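Pullulanase (Klebsiella oxytoca, PDB 2YOC) hydrolyses the alpha-1,6-glucosidic linkages of pullulan and related branched glucans, and is a substrate of a type 2 secretion system. Local coordinates at residues S62-C73 with C110-G118. Sequence-based numbering, arbitrary orientation.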
# COMPACT_ATOMS: atom_id res chain seq x y z
N SER B 62 -6.02 -49.77 23.51
CA SER B 62 -5.81 -48.69 22.53
C SER B 62 -5.00 -49.13 21.30
O SER B 62 -5.17 -48.55 20.23
CB SER B 62 -5.17 -47.48 23.21
OG SER B 62 -3.98 -47.82 23.90
N LYS B 63 -4.14 -50.17 21.46
CA LYS B 63 -3.28 -50.75 20.42
C LYS B 63 -4.07 -51.60 19.45
O LYS B 63 -4.87 -52.45 19.87
CB LYS B 63 -2.12 -51.55 21.06
CG LYS B 63 -0.82 -50.77 21.26
CD LYS B 63 -0.92 -49.66 22.29
CE LYS B 63 0.39 -48.97 22.50
NZ LYS B 63 0.32 -48.04 23.65
N ASN B 64 -3.88 -51.35 18.14
CA ASN B 64 -4.57 -52.04 17.04
C ASN B 64 -3.80 -51.99 15.72
O ASN B 64 -3.06 -51.04 15.46
CB ASN B 64 -5.98 -51.46 16.83
CG ASN B 64 -6.01 -49.98 16.53
OD1 ASN B 64 -5.56 -49.14 17.32
ND2 ASN B 64 -6.60 -49.62 15.40
N LEU B 65 -4.00 -53.00 14.87
CA LEU B 65 -3.33 -53.02 13.57
C LEU B 65 -4.30 -52.74 12.46
O LEU B 65 -5.30 -53.46 12.34
CB LEU B 65 -2.66 -54.37 13.28
CG LEU B 65 -1.87 -55.08 14.35
CD1 LEU B 65 -1.34 -56.36 13.81
CD2 LEU B 65 -0.73 -54.22 14.88
N TYR B 66 -4.00 -51.75 11.60
CA TYR B 66 -4.82 -51.54 10.41
C TYR B 66 -4.23 -52.49 9.36
O TYR B 66 -3.12 -52.24 8.86
CB TYR B 66 -4.88 -50.08 9.93
CG TYR B 66 -5.72 -49.90 8.67
CD1 TYR B 66 -7.11 -49.92 8.73
CD2 TYR B 66 -5.12 -49.75 7.43
CE1 TYR B 66 -7.89 -49.80 7.58
CE2 TYR B 66 -5.89 -49.61 6.27
CZ TYR B 66 -7.27 -49.63 6.35
OH TYR B 66 -8.03 -49.48 5.21
N LEU B 67 -4.92 -53.61 9.13
CA LEU B 67 -4.51 -54.65 8.19
C LEU B 67 -5.37 -54.57 6.92
O LEU B 67 -6.57 -54.27 7.01
CB LEU B 67 -4.58 -56.02 8.88
CG LEU B 67 -3.59 -56.21 10.04
CD1 LEU B 67 -4.20 -57.02 11.16
CD2 LEU B 67 -2.29 -56.83 9.58
N TRP B 68 -4.74 -54.74 5.74
CA TRP B 68 -5.39 -54.55 4.43
C TRP B 68 -4.68 -55.24 3.27
O TRP B 68 -3.45 -55.24 3.20
CB TRP B 68 -5.53 -53.04 4.13
CG TRP B 68 -4.23 -52.28 4.22
CD1 TRP B 68 -3.52 -51.98 5.36
CD2 TRP B 68 -3.49 -51.73 3.14
NE1 TRP B 68 -2.38 -51.30 5.03
CE2 TRP B 68 -2.34 -51.12 3.68
CE3 TRP B 68 -3.70 -51.69 1.75
CZ2 TRP B 68 -1.39 -50.49 2.88
CZ3 TRP B 68 -2.76 -51.06 0.96
CH2 TRP B 68 -1.62 -50.46 1.52
N ASN B 69 -5.48 -55.76 2.33
CA ASN B 69 -5.03 -56.45 1.12
C ASN B 69 -4.88 -55.52 -0.10
O ASN B 69 -5.83 -54.80 -0.45
CB ASN B 69 -6.00 -57.60 0.79
CG ASN B 69 -5.77 -58.89 1.54
OD1 ASN B 69 -4.64 -59.30 1.77
ND2 ASN B 69 -6.84 -59.60 1.84
N ASN B 70 -3.71 -55.57 -0.77
CA ASN B 70 -3.42 -54.80 -1.99
C ASN B 70 -2.68 -55.64 -3.03
O ASN B 70 -2.19 -56.73 -2.71
CB ASN B 70 -2.76 -53.43 -1.68
CG ASN B 70 -1.25 -53.36 -1.54
OD1 ASN B 70 -0.54 -54.34 -1.28
ND2 ASN B 70 -0.71 -52.14 -1.65
N GLU B 71 -2.59 -55.13 -4.29
CA GLU B 71 -1.92 -55.75 -5.45
C GLU B 71 -0.54 -56.32 -5.13
O GLU B 71 -0.16 -57.34 -5.69
CB GLU B 71 -1.84 -54.78 -6.65
CG GLU B 71 -3.02 -53.83 -6.88
CD GLU B 71 -4.44 -54.38 -6.88
OE1 GLU B 71 -4.82 -55.07 -7.85
OE2 GLU B 71 -5.18 -54.06 -5.92
N THR B 72 0.20 -55.67 -4.19
CA THR B 72 1.52 -56.09 -3.73
C THR B 72 1.41 -57.17 -2.63
O THR B 72 1.74 -58.33 -2.89
CB THR B 72 2.38 -54.85 -3.33
OG1 THR B 72 2.31 -53.86 -4.37
CG2 THR B 72 3.84 -55.20 -3.06
N CYS B 73 0.92 -56.80 -1.42
CA CYS B 73 0.78 -57.71 -0.26
C CYS B 73 -0.68 -58.13 -0.00
O CYS B 73 -1.41 -57.46 0.73
CB CYS B 73 1.44 -57.11 0.98
SG CYS B 73 3.25 -56.89 0.86
N CYS B 110 3.44 -61.69 1.10
CA CYS B 110 3.61 -60.67 2.15
C CYS B 110 2.28 -60.09 2.65
O CYS B 110 1.23 -60.35 2.06
CB CYS B 110 4.56 -59.56 1.68
SG CYS B 110 4.00 -58.67 0.21
N ILE B 111 2.33 -59.28 3.74
CA ILE B 111 1.17 -58.64 4.37
C ILE B 111 1.44 -57.15 4.67
O ILE B 111 2.58 -56.78 4.95
CB ILE B 111 0.73 -59.41 5.64
CG1 ILE B 111 1.93 -59.63 6.61
CG2 ILE B 111 0.05 -60.73 5.27
CD1 ILE B 111 1.61 -59.97 8.09
N ASN B 112 0.37 -56.30 4.63
CA ASN B 112 0.47 -54.86 4.94
C ASN B 112 -0.00 -54.58 6.38
O ASN B 112 -1.19 -54.72 6.68
CB ASN B 112 -0.37 -54.00 3.97
CG ASN B 112 -0.01 -54.12 2.51
OD1 ASN B 112 1.01 -53.60 2.05
ND2 ASN B 112 -0.91 -54.73 1.76
N VAL B 113 0.94 -54.20 7.26
CA VAL B 113 0.64 -53.91 8.66
C VAL B 113 0.92 -52.43 8.99
O VAL B 113 2.00 -51.91 8.69
CB VAL B 113 1.41 -54.83 9.65
CG1 VAL B 113 0.77 -54.81 11.04
CG2 VAL B 113 1.53 -56.25 9.12
N ILE B 114 -0.06 -51.77 9.61
CA ILE B 114 0.09 -50.41 10.12
C ILE B 114 -0.18 -50.55 11.59
O ILE B 114 -1.31 -50.86 12.00
CB ILE B 114 -0.79 -49.33 9.43
CG1 ILE B 114 -0.39 -49.15 7.94
CG2 ILE B 114 -0.68 -48.00 10.18
CD1 ILE B 114 -1.46 -48.58 7.04
N VAL B 115 0.87 -50.42 12.38
CA VAL B 115 0.81 -50.53 13.83
C VAL B 115 0.30 -49.20 14.41
O VAL B 115 0.85 -48.14 14.09
CB VAL B 115 2.19 -51.00 14.37
CG1 VAL B 115 2.25 -50.92 15.89
CG2 VAL B 115 2.52 -52.40 13.88
N ARG B 116 -0.79 -49.25 15.20
CA ARG B 116 -1.43 -48.05 15.75
C ARG B 116 -1.81 -48.12 17.24
O ARG B 116 -1.92 -49.20 17.82
CB ARG B 116 -2.71 -47.71 14.96
CG ARG B 116 -2.56 -47.46 13.47
CD ARG B 116 -3.87 -46.98 12.89
NE ARG B 116 -4.85 -48.07 12.71
CZ ARG B 116 -6.17 -47.89 12.67
NH1 ARG B 116 -6.69 -46.68 12.82
NH2 ARG B 116 -6.97 -48.93 12.50
N ASP B 117 -2.03 -46.94 17.84
CA ASP B 117 -2.52 -46.68 19.21
C ASP B 117 -3.69 -45.70 18.96
O ASP B 117 -3.53 -44.48 18.93
CB ASP B 117 -1.43 -46.06 20.11
CG ASP B 117 -1.74 -45.96 21.60
OD1 ASP B 117 -2.93 -45.79 21.95
OD2 ASP B 117 -0.78 -45.94 22.40
N GLY B 118 -4.84 -46.29 18.67
CA GLY B 118 -6.03 -45.56 18.27
C GLY B 118 -6.00 -45.43 16.77
O GLY B 118 -5.68 -46.39 16.06
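Strands 63-68 and 110-117 pair antiparallel through hydrogen-bonded pairs Asn64–Arg116 and Tyr66–Ile114, their axes 149° apart, in a small antiparallel sheet of the pullulanase-associated domain, with 110-117 between 63-68 and 127-130. Leu65, Leu67, Val113 and Val115 share one face, where Leu65 CD1 meets Val113 CG1 at 3.8 Å. The other face carries Asn64, Tyr66, Trp68, Asn112, Ile114 and Arg116. Ile114 CD1 reaches the edge of the Tyr66 ring and lies 3.5 Å from Trp68 NE1. Arg116 NE lies 3.4 Å from Tyr66 CB, the guanidinium and ring planes 89° apart; NH1 bonds to the carbonyl of Trp83, whose ring also makes a cation-pi contact with Arg116. Tyr66 and Ile114 also pack against a second subunit. At one end, Lys63 NZ forms a salt bridge with Asp117 OD2 (2.7 Å), meeting it from above the carboxylate plane. The Cys73–Cys110 disulfide ties the 69-73 loop to Cys110. Asn112 spans the two segments here: with Trp68 CG between its backbone N and carbonyl carbon (chi1 54°), the indole comes under Asn112 CB in a CH-pi contact, and ND2 donates to Trp68 O (3.0 Å) and Asn70 OD1 (3.1 Å). That same OD1 accepts Cys73 N at 2.9 Å, closing an Asx motif.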